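Side-chain contacts in esterase (Thermotoga maritima, PDB 3DOH), which is a thermostable esterase that probably hydrolyses carboxylic esters, pairing an immunoglobulin-like domain with an alpha/beta-hydrolase domain: residues Q36-D41 with V116-V121; I27-E32 with N124-F129; N93-G98 with Q193-R198; T10-V15 with G67-S72. One frame throughout, in Å; residues are numbered along the deposited sequence.

Contact 1 of 4, residues Q36-D41 with V116-V121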
# COMPACT_ATOMS: atom_id res chain seq x y z
N GLN A 36 -25.45 -17.97 14.11
CA GLN A 36 -24.92 -16.98 15.01
C GLN A 36 -23.48 -17.37 15.32
O GLN A 36 -22.60 -16.52 15.35
CB GLN A 36 -25.83 -16.91 16.24
CG GLN A 36 -25.23 -16.39 17.57
CD GLN A 36 -25.89 -17.07 18.79
OE1 GLN A 36 -27.13 -17.14 18.90
NE2 GLN A 36 -25.05 -17.59 19.71
N LYS A 37 -23.24 -18.67 15.49
CA LYS A 37 -21.90 -19.20 15.84
C LYS A 37 -20.96 -19.59 14.66
O LYS A 37 -19.81 -19.98 14.89
CB LYS A 37 -22.03 -20.35 16.87
CG LYS A 37 -21.70 -19.93 18.33
CD LYS A 37 -21.29 -21.13 19.22
CE LYS A 37 -20.16 -20.79 20.25
NZ LYS A 37 -20.62 -20.44 21.65
N LEU A 38 -21.44 -19.47 13.42
CA LEU A 38 -20.67 -19.79 12.21
C LEU A 38 -19.78 -18.62 11.80
O LEU A 38 -20.07 -17.46 12.13
CB LEU A 38 -21.60 -20.18 11.07
CG LEU A 38 -22.03 -21.63 10.82
CD1 LEU A 38 -21.90 -22.59 12.04
CD2 LEU A 38 -23.45 -21.64 10.28
N SER A 39 -18.71 -18.90 11.08
CA SER A 39 -17.81 -17.86 10.62
C SER A 39 -17.11 -18.36 9.35
O SER A 39 -16.87 -19.54 9.23
CB SER A 39 -16.82 -17.52 11.75
OG SER A 39 -15.62 -16.92 11.27
N PRO A 40 -16.82 -17.46 8.38
CA PRO A 40 -16.21 -17.84 7.08
C PRO A 40 -14.98 -18.74 7.15
O PRO A 40 -14.79 -19.60 6.30
CB PRO A 40 -15.84 -16.48 6.47
CG PRO A 40 -16.92 -15.58 6.99
CD PRO A 40 -17.11 -16.02 8.43
N ASP A 41 -14.16 -18.58 8.17
CA ASP A 41 -12.93 -19.37 8.27
C ASP A 41 -13.14 -20.82 8.74
O ASP A 41 -12.17 -21.51 9.05
CB ASP A 41 -11.89 -18.66 9.15
CG ASP A 41 -12.34 -18.47 10.61
OD1 ASP A 41 -11.47 -18.03 11.38
OD2 ASP A 41 -13.51 -18.77 11.00
N VAL A 116 -13.61 -27.42 10.45
CA VAL A 116 -13.53 -27.57 11.88
C VAL A 116 -14.90 -28.06 12.29
O VAL A 116 -15.88 -27.90 11.53
CB VAL A 116 -13.30 -26.22 12.55
CG1 VAL A 116 -11.90 -25.72 12.24
CG2 VAL A 116 -14.38 -25.20 12.15
N PRO A 117 -15.00 -28.64 13.50
CA PRO A 117 -16.31 -29.08 13.92
C PRO A 117 -17.20 -27.85 14.04
O PRO A 117 -16.68 -26.75 14.09
CB PRO A 117 -16.04 -29.72 15.28
CG PRO A 117 -14.58 -30.07 15.26
CD PRO A 117 -13.98 -28.92 14.52
N ILE A 118 -18.52 -28.02 14.04
CA ILE A 118 -19.44 -26.89 14.25
C ILE A 118 -20.58 -27.24 15.20
O ILE A 118 -20.96 -28.42 15.36
CB ILE A 118 -20.05 -26.34 12.95
CG1 ILE A 118 -20.71 -27.48 12.16
CG2 ILE A 118 -19.02 -25.56 12.15
CD1 ILE A 118 -21.93 -27.06 11.31
N PHE A 119 -21.11 -26.20 15.85
CA PHE A 119 -22.13 -26.41 16.86
C PHE A 119 -23.48 -26.60 16.17
O PHE A 119 -23.79 -25.88 15.21
CB PHE A 119 -22.14 -25.24 17.86
CG PHE A 119 -20.98 -25.27 18.85
CD1 PHE A 119 -20.93 -26.23 19.88
CD2 PHE A 119 -19.92 -24.34 18.76
CE1 PHE A 119 -19.86 -26.27 20.80
CE2 PHE A 119 -18.83 -24.36 19.66
CZ PHE A 119 -18.81 -25.32 20.69
N ASP A 120 -24.26 -27.60 16.60
CA ASP A 120 -25.67 -27.68 16.16
C ASP A 120 -26.70 -27.39 17.28
O ASP A 120 -26.34 -27.24 18.47
CB ASP A 120 -25.96 -28.98 15.38
CG ASP A 120 -26.58 -30.05 16.24
OD1 ASP A 120 -26.57 -29.90 17.47
OD2 ASP A 120 -27.10 -31.05 15.67
N VAL A 121 -27.97 -27.33 16.89
CA VAL A 121 -29.05 -26.91 17.80
C VAL A 121 -29.36 -27.94 18.89
O VAL A 121 -29.95 -27.59 19.93
CB VAL A 121 -30.37 -26.54 17.03
CG1 VAL A 121 -30.04 -25.64 15.83
CG2 VAL A 121 -31.16 -27.79 16.59
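Lys37 lies opposite Phe119 with their CA atoms 7.3 Å apart, and Leu38 lies opposite Ile118. The two segments therefore run in opposite directions. No backbone hydrogen bond joins them, so side chains alone make the contact.

Lys37 meets the ring with the aliphatic part of its chain. Its CD is 3.5 Å from CD2 of Phe119, and its CE is 3.9 Å from CE2 of the same ring. The approach is oblique. The lysine chain bends at its third and fourth torsions, and two of its methylenes lie by the CD2-CE2 bond. The contact is thus apolar, although lysine carries a charge at its end. Replacing Phe119 by an alanine would probably leave these methylenes without their support and set the lysine chain free to turn.

Both segments belong to the Ig-like N-terminal domain. Residues 36-41 link strand 32-34 to strand 43-48, and residues 116-121 follow strand 110-114. The contact thus joins two loops of this domain.

Deeper in, Leu38 CD1 packs on Ile118 CG2 at 4.1 Å. Ile118 has CG1 between its backbone N and carbonyl carbon (chi1 53°), which turns CG2 to the leucine. Ile33 of strand 32-34 touches both residues, and Val61 also packs on Leu38.

Further along, Ser39 OG donates a hydrogen bond of 2.8 Å to Asp41 OD2. The donor stands 55° out of the carboxylate plane. The backbone O of Asp41 accepts a hydrogen bond from Lys46 of the second subunit.

Contact 2 of 4, residues I27-E32 with N124-F129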
# COMPACT_ATOMS: atom_id res chain seq x y z
N ILE A 27 -25.18 -25.68 2.01
CA ILE A 27 -25.02 -27.04 2.51
C ILE A 27 -26.25 -27.41 3.32
O ILE A 27 -26.62 -26.66 4.21
CB ILE A 27 -23.76 -27.19 3.40
CG1 ILE A 27 -22.52 -26.57 2.69
CG2 ILE A 27 -23.61 -28.66 3.85
CD1 ILE A 27 -21.37 -26.16 3.59
N GLU A 28 -26.89 -28.53 3.00
CA GLU A 28 -28.02 -29.03 3.81
C GLU A 28 -27.48 -30.05 4.79
O GLU A 28 -27.10 -31.16 4.40
CB GLU A 28 -29.16 -29.64 2.97
CG GLU A 28 -30.31 -30.18 3.84
CD GLU A 28 -31.61 -30.52 3.07
OE1 GLU A 28 -31.58 -31.14 1.98
OE2 GLU A 28 -32.68 -30.17 3.59
N TYR A 29 -27.46 -29.65 6.06
CA TYR A 29 -27.02 -30.51 7.14
C TYR A 29 -28.12 -31.45 7.64
O TYR A 29 -29.31 -31.15 7.48
CB TYR A 29 -26.51 -29.62 8.27
CG TYR A 29 -25.07 -29.17 8.03
CD1 TYR A 29 -24.00 -30.01 8.32
CD2 TYR A 29 -24.79 -27.91 7.49
CE1 TYR A 29 -22.68 -29.61 8.10
CE2 TYR A 29 -23.48 -27.49 7.27
CZ TYR A 29 -22.43 -28.34 7.57
OH TYR A 29 -21.12 -27.95 7.35
N PRO A 30 -27.73 -32.62 8.23
CA PRO A 30 -28.75 -33.56 8.76
C PRO A 30 -29.63 -32.97 9.91
O PRO A 30 -30.81 -33.28 9.97
CB PRO A 30 -27.92 -34.79 9.20
CG PRO A 30 -26.59 -34.66 8.52
CD PRO A 30 -26.37 -33.17 8.44
N VAL A 31 -29.06 -32.14 10.78
CA VAL A 31 -29.87 -31.30 11.68
C VAL A 31 -29.82 -29.83 11.33
O VAL A 31 -29.17 -29.41 10.35
CB VAL A 31 -29.47 -31.37 13.14
CG1 VAL A 31 -30.66 -31.89 14.01
CG2 VAL A 31 -28.14 -32.14 13.32
N GLU A 32 -30.52 -29.05 12.15
CA GLU A 32 -30.48 -27.61 12.05
C GLU A 32 -29.12 -27.20 12.61
O GLU A 32 -28.39 -28.04 13.12
CB GLU A 32 -31.63 -26.96 12.85
CG GLU A 32 -33.00 -26.81 12.13
CD GLU A 32 -33.87 -25.65 12.71
OE1 GLU A 32 -33.42 -24.92 13.63
OE2 GLU A 32 -35.01 -25.46 12.23
N ASN A 124 -24.02 -31.43 20.32
CA ASN A 124 -23.42 -30.13 20.04
C ASN A 124 -22.28 -30.10 18.98
O ASN A 124 -21.54 -29.10 18.93
CB ASN A 124 -22.98 -29.41 21.33
CG ASN A 124 -23.77 -28.10 21.57
OD1 ASN A 124 -24.92 -27.95 21.11
ND2 ASN A 124 -23.15 -27.16 22.27
N GLU A 125 -22.15 -31.14 18.13
CA GLU A 125 -21.02 -31.20 17.14
C GLU A 125 -21.18 -31.98 15.82
O GLU A 125 -21.29 -33.22 15.82
CB GLU A 125 -19.70 -31.63 17.81
CG GLU A 125 -19.12 -30.56 18.75
CD GLU A 125 -17.62 -30.30 18.55
OE1 GLU A 125 -17.26 -29.10 18.42
OE2 GLU A 125 -16.82 -31.29 18.52
N VAL A 126 -21.17 -31.24 14.70
CA VAL A 126 -21.06 -31.85 13.36
C VAL A 126 -19.58 -31.87 12.96
O VAL A 126 -18.89 -30.87 13.07
CB VAL A 126 -21.91 -31.14 12.28
CG1 VAL A 126 -21.95 -31.99 10.99
CG2 VAL A 126 -23.33 -30.86 12.77
N GLU A 127 -19.09 -33.03 12.56
CA GLU A 127 -17.67 -33.18 12.26
C GLU A 127 -17.34 -32.66 10.86
O GLU A 127 -18.20 -32.64 9.97
CB GLU A 127 -17.21 -34.64 12.49
CG GLU A 127 -17.25 -35.12 13.97
CD GLU A 127 -16.21 -34.42 14.89
OE1 GLU A 127 -15.01 -34.43 14.55
OE2 GLU A 127 -16.58 -33.88 15.97
N PRO A 128 -16.09 -32.19 10.66
CA PRO A 128 -15.57 -31.83 9.33
C PRO A 128 -15.93 -32.82 8.19
O PRO A 128 -15.97 -34.04 8.40
CB PRO A 128 -14.07 -31.82 9.56
CG PRO A 128 -13.91 -31.41 10.98
CD PRO A 128 -15.11 -31.92 11.72
N PHE A 129 -16.22 -32.29 7.00
CA PHE A 129 -16.47 -33.10 5.81
C PHE A 129 -15.92 -32.39 4.59
O PHE A 129 -15.68 -31.19 4.63
CB PHE A 129 -17.98 -33.39 5.61
CG PHE A 129 -18.74 -32.26 4.95
CD1 PHE A 129 -18.76 -32.12 3.54
CD2 PHE A 129 -19.39 -31.30 5.73
CE1 PHE A 129 -19.43 -31.08 2.95
CE2 PHE A 129 -20.04 -30.24 5.15
CZ PHE A 129 -20.08 -30.14 3.76
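Tyr29 pushes its ring between Val126 and Phe129, which stand three residues apart on the other segment. Val126 fills the hollow along one side of the tyrosine. Its CG1, anti to the backbone N (chi1 -170°), rests 3.8 Å from Tyr29 CE1 and almost as near CD1. Phe129 closes on the far end of the ring, with its CE2 3.9 Å from Tyr29 CZ.

The hydroxyl is the foremost bump. Tyr29 OH lies at the edge of the phenylalanine ring, near its plane, 3.4 Å from CE2. Ile27 fills the corner beside the two rings. Its CG2 is 3.8 Å from CZ of Phe129, which it meets obliquely from the opposite direction. The same methyl stands 3.6 Å above one face of the Tyr29 ring, offset toward the rim.

In this Ig-like domain the contact lays strand 19-29, near the corner at Pro30 and Val31, against the loop that leads into strand 129-139. Tyr29 OH is hydrogen-bonded to Gln114 OE1, and NE2 of the same glutamine bonds to Val126 O. A phenylalanine in place of Tyr29 would probably leave Gln114 OE1 without its hydroxyl mate and lose the contact at the edge of Phe129.

No hydrogen bond crosses between the two segments. Apolar fit holds them together, and the polar end of the tyrosine is satisfied by Gln114 of strand 110-114.

Contact 3 of 4, residues N93-G98 with Q193-R198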
# COMPACT_ATOMS: atom_id res chain seq x y z
N ASN A 93 -17.18 -16.57 -12.84
CA ASN A 93 -17.95 -16.75 -14.07
C ASN A 93 -18.15 -18.20 -14.46
O ASN A 93 -17.25 -19.00 -14.29
CB ASN A 93 -17.29 -16.01 -15.21
CG ASN A 93 -17.40 -14.49 -15.06
OD1 ASN A 93 -18.47 -13.91 -15.26
ND2 ASN A 93 -16.30 -13.85 -14.69
N THR A 94 -19.32 -18.53 -14.98
CA THR A 94 -19.54 -19.91 -15.45
C THR A 94 -19.18 -20.06 -16.94
O THR A 94 -19.01 -21.18 -17.45
CB THR A 94 -20.98 -20.40 -15.17
OG1 THR A 94 -21.91 -19.53 -15.79
CG2 THR A 94 -21.25 -20.42 -13.69
N ILE A 95 -19.02 -18.94 -17.62
CA ILE A 95 -18.91 -18.96 -19.05
C ILE A 95 -17.52 -18.53 -19.46
O ILE A 95 -17.14 -17.39 -19.24
CB ILE A 95 -19.97 -18.03 -19.72
CG1 ILE A 95 -21.39 -18.48 -19.32
CG2 ILE A 95 -19.75 -17.98 -21.27
CD1 ILE A 95 -22.52 -17.57 -19.78
N VAL A 96 -16.77 -19.43 -20.08
CA VAL A 96 -15.51 -19.02 -20.66
C VAL A 96 -15.72 -18.56 -22.11
O VAL A 96 -16.34 -19.26 -22.92
CB VAL A 96 -14.33 -20.07 -20.47
CG1 VAL A 96 -14.43 -21.21 -21.47
CG2 VAL A 96 -12.94 -19.37 -20.55
N PHE A 97 -15.27 -17.33 -22.38
CA PHE A 97 -15.27 -16.72 -23.70
C PHE A 97 -14.22 -17.41 -24.55
O PHE A 97 -13.07 -17.02 -24.51
CB PHE A 97 -14.87 -15.22 -23.65
CG PHE A 97 -15.74 -14.37 -22.74
CD1 PHE A 97 -17.12 -14.24 -22.97
CD2 PHE A 97 -15.15 -13.67 -21.66
CE1 PHE A 97 -17.93 -13.44 -22.13
CE2 PHE A 97 -15.94 -12.86 -20.80
CZ PHE A 97 -17.35 -12.75 -21.04
N GLY A 98 -14.62 -18.43 -25.30
CA GLY A 98 -13.74 -19.02 -26.31
C GLY A 98 -13.68 -18.15 -27.58
O GLY A 98 -14.27 -17.04 -27.61
N GLN A 193 -28.07 -18.07 -23.60
CA GLN A 193 -28.70 -16.81 -24.04
C GLN A 193 -29.44 -16.12 -22.89
O GLN A 193 -29.91 -14.97 -22.99
CB GLN A 193 -29.61 -17.02 -25.28
CG GLN A 193 -31.03 -17.51 -25.03
CD GLN A 193 -31.12 -19.01 -24.80
OE1 GLN A 193 -30.10 -19.67 -24.57
NE2 GLN A 193 -32.34 -19.55 -24.86
N VAL A 194 -29.48 -16.86 -21.80
CA VAL A 194 -30.19 -16.43 -20.63
C VAL A 194 -29.15 -16.23 -19.50
O VAL A 194 -29.47 -15.70 -18.45
CB VAL A 194 -31.33 -17.48 -20.37
CG1 VAL A 194 -31.21 -18.21 -19.05
CG2 VAL A 194 -32.72 -16.87 -20.60
N ALA A 195 -27.91 -16.61 -19.73
CA ALA A 195 -26.94 -16.57 -18.67
C ALA A 195 -25.76 -15.64 -18.98
O ALA A 195 -25.04 -15.20 -18.08
CB ALA A 195 -26.45 -17.95 -18.40
N GLY A 196 -25.57 -15.34 -20.25
CA GLY A 196 -24.42 -14.54 -20.66
C GLY A 196 -24.45 -13.10 -20.17
O GLY A 196 -23.40 -12.51 -19.98
N ASN A 197 -25.65 -12.55 -19.94
CA ASN A 197 -25.84 -11.18 -19.41
C ASN A 197 -27.27 -11.03 -18.82
O ASN A 197 -28.00 -12.02 -18.79
CB ASN A 197 -25.57 -10.16 -20.50
CG ASN A 197 -26.26 -10.53 -21.79
OD1 ASN A 197 -25.62 -10.61 -22.86
ND2 ASN A 197 -27.58 -10.76 -21.72
N ARG A 198 -27.66 -9.85 -18.37
CA ARG A 198 -28.91 -9.69 -17.64
C ARG A 198 -30.06 -9.41 -18.63
O ARG A 198 -31.16 -8.99 -18.26
CB ARG A 198 -28.79 -8.58 -16.58
CG ARG A 198 -28.16 -8.97 -15.19
CD ARG A 198 -28.92 -8.32 -13.98
NE ARG A 198 -28.87 -9.17 -12.76
CZ ARG A 198 -28.18 -8.90 -11.62
NH1 ARG A 198 -27.46 -7.77 -11.48
NH2 ARG A 198 -28.21 -9.76 -10.58
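Ile95 carries this contact with one methyl, CD1, which abuts the turn at Ala195 and Gly196. The side chain is extended: CG1 is anti to the carbonyl carbon (chi1 -59°), and the second torsion is also extended at 174°. The long branch therefore reaches straight out from residues 93-98.

Its last bond, from CG1 to CD1, aims within about 20° of Gly196 CA. The methyl meets that CA nearly head on, at 3.7 Å. It is almost as near to the N of Gly196. Glycine has no side chain to meet the methyl, so the isoleucine packs on bare backbone.

Ala195 is met differently. Its CB lies ahead of the methyl and off to one side, 4.2 Å from Ile95 CD1. The bond from CA to CB of the alanine and the last bond of the isoleucine run in roughly opposite senses. Ala195 O is 3.9 Å from Ile95 CD1, a plain van der Waals contact.

No hydrogen bond joins the two segments. The contact is small and largely buried, a methyl against backbone and one CB. Past the turn, Arg198 forms a salt bridge with Glu347 of the third subunit.

The contact brings together two domains. Residues 93-98 belong to the Ig-like domain, in the long loop between strands 80-85 and 110-114. Residues 193-198 belong to the alpha/beta-hydrolase domain, on and just after the short, weakly bonded helix 192-195. There Val194 packs on Arg161 of strand 157-163. Strand 19-29 lies close to both segments: Glu20 accepts a hydrogen bond from Thr94 OG1, and Ala195 touches the same glutamate.

Contact 4 of 4, residues T10-V15 with G67-S72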
# COMPACT_ATOMS: atom_id res chain seq x y z
N THR A 10 -25.09 -27.40 -2.62
CA THR A 10 -25.74 -26.87 -3.78
C THR A 10 -25.05 -25.57 -4.15
O THR A 10 -24.88 -24.67 -3.33
CB THR A 10 -27.20 -26.59 -3.48
OG1 THR A 10 -27.80 -27.73 -2.85
CG2 THR A 10 -27.93 -26.27 -4.75
N LEU A 11 -24.61 -25.52 -5.39
CA LEU A 11 -24.03 -24.35 -5.99
C LEU A 11 -25.10 -23.34 -6.35
O LEU A 11 -25.99 -23.66 -7.13
CB LEU A 11 -23.32 -24.80 -7.25
CG LEU A 11 -21.85 -25.17 -7.12
CD1 LEU A 11 -21.54 -25.70 -5.73
CD2 LEU A 11 -21.39 -26.11 -8.24
N ILE A 12 -25.04 -22.14 -5.79
CA ILE A 12 -26.00 -21.11 -6.18
C ILE A 12 -25.35 -20.20 -7.24
O ILE A 12 -24.27 -19.60 -6.98
CB ILE A 12 -26.50 -20.27 -4.97
CG1 ILE A 12 -26.79 -21.15 -3.75
CG2 ILE A 12 -27.72 -19.42 -5.38
CD1 ILE A 12 -27.98 -22.12 -3.95
N THR A 13 -25.97 -20.13 -8.42
CA THR A 13 -25.56 -19.22 -9.48
C THR A 13 -26.61 -18.17 -9.64
O THR A 13 -27.80 -18.40 -9.33
CB THR A 13 -25.35 -19.88 -10.90
OG1 THR A 13 -26.58 -20.42 -11.42
CG2 THR A 13 -24.28 -20.98 -10.87
N LYS A 14 -26.19 -17.02 -10.15
CA LYS A 14 -27.06 -15.90 -10.32
C LYS A 14 -26.53 -15.14 -11.53
O LYS A 14 -25.30 -15.11 -11.77
CB LYS A 14 -26.97 -15.07 -9.06
CG LYS A 14 -27.90 -13.90 -8.98
CD LYS A 14 -27.25 -12.84 -8.13
CE LYS A 14 -28.27 -11.98 -7.44
NZ LYS A 14 -28.85 -12.70 -6.28
N VAL A 15 -27.41 -14.50 -12.31
CA VAL A 15 -26.90 -13.81 -13.48
C VAL A 15 -26.54 -12.36 -13.11
O VAL A 15 -27.43 -11.54 -12.77
CB VAL A 15 -27.86 -13.88 -14.72
CG1 VAL A 15 -27.23 -13.21 -15.94
CG2 VAL A 15 -28.25 -15.33 -15.04
N GLY A 67 -33.23 -22.52 2.10
CA GLY A 67 -32.34 -23.19 1.14
C GLY A 67 -31.80 -22.26 0.07
O GLY A 67 -31.01 -22.66 -0.79
N GLY A 68 -32.25 -21.01 0.12
CA GLY A 68 -31.78 -19.99 -0.80
C GLY A 68 -30.94 -18.98 -0.05
O GLY A 68 -30.31 -19.27 0.97
N LEU A 69 -30.94 -17.76 -0.55
CA LEU A 69 -30.04 -16.78 0.00
C LEU A 69 -30.59 -16.02 1.20
O LEU A 69 -29.94 -15.13 1.67
CB LEU A 69 -29.57 -15.82 -1.10
CG LEU A 69 -28.79 -16.38 -2.30
CD1 LEU A 69 -28.14 -15.23 -3.03
CD2 LEU A 69 -27.74 -17.40 -1.87
N SER A 70 -31.77 -16.37 1.70
CA SER A 70 -32.45 -15.48 2.67
C SER A 70 -31.82 -15.51 4.06
O SER A 70 -31.47 -16.59 4.56
CB SER A 70 -33.97 -15.75 2.74
OG SER A 70 -34.28 -16.74 3.71
N PHE A 71 -31.70 -14.33 4.67
CA PHE A 71 -31.08 -14.18 5.97
C PHE A 71 -31.84 -13.18 6.83
O PHE A 71 -31.94 -12.02 6.45
CB PHE A 71 -29.64 -13.71 5.80
CG PHE A 71 -28.99 -13.14 7.04
CD1 PHE A 71 -28.83 -13.91 8.20
CD2 PHE A 71 -28.50 -11.82 7.04
CE1 PHE A 71 -28.19 -13.36 9.36
CE2 PHE A 71 -27.86 -11.25 8.18
CZ PHE A 71 -27.71 -12.02 9.34
N SER A 72 -32.37 -13.61 7.98
CA SER A 72 -32.85 -12.66 8.98
C SER A 72 -31.98 -12.65 10.21
O SER A 72 -31.69 -13.72 10.74
CB SER A 72 -34.29 -12.96 9.40
OG SER A 72 -34.73 -11.98 10.35
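Ile12, on strand 8-16, faces the loop 67-72, with its CA 8.0 Å from that of Gly68 and no hydrogen bond between the segments.

Leu69 does most of the touching and divides its two branches. CD2 packs on Ile12 CG2 at 4.0 Å, where the two side chains lie antiparallel, each overlapping the other's flank. CD1 goes to the end of Lys14, 4.2 Å from NZ, and here the side chains cross at a slant. Leu69 has CG anti to its carbonyl carbon (chi1 -62°), which carries both methyls toward the strand. Ile12 CD1 comes 4.4 Å from Gly67 O.

Within the Ig-like domain, a loop after strand 53-64 thus lies against strand 8-16, which pairs with strands 19-29 and 129-139. Ala24 of strand 19-29 touches both Ile12 and Leu69.

Lys14 starts with CG anti to the backbone N (chi1 -175°) and turns only at its last torsion. Outside the two segments, its amino group forms a salt bridge with a bound sulfate ion, probably from the crystallisation liquor. Leu69 also packs on Lys348 of the third subunit.

Overall arrangement
From the N terminus, residues 10-15 open contact 4, 27-32 open contact 2 and 36-41 open contact 1. Contact 4 closes first, at 67-72. Residues 93-98 then open contact 3. Contact 1 closes at 116-121 and contact 2 at 124-129, so contact 1 is nested within contact 2. Contact 3 closes last, at 193-198. Contacts 3 and 4 follow in series, and each crosses contacts 1 and 2. Contacts 1, 2 and 4 tie loops and strands within the Ig-like domain. Contacts 1 and 2 touch through Ile118 and Val126. Contact 3 joins that domain to the hydrolase domain, and its 193-198 segment also touches Val15 of contact 4.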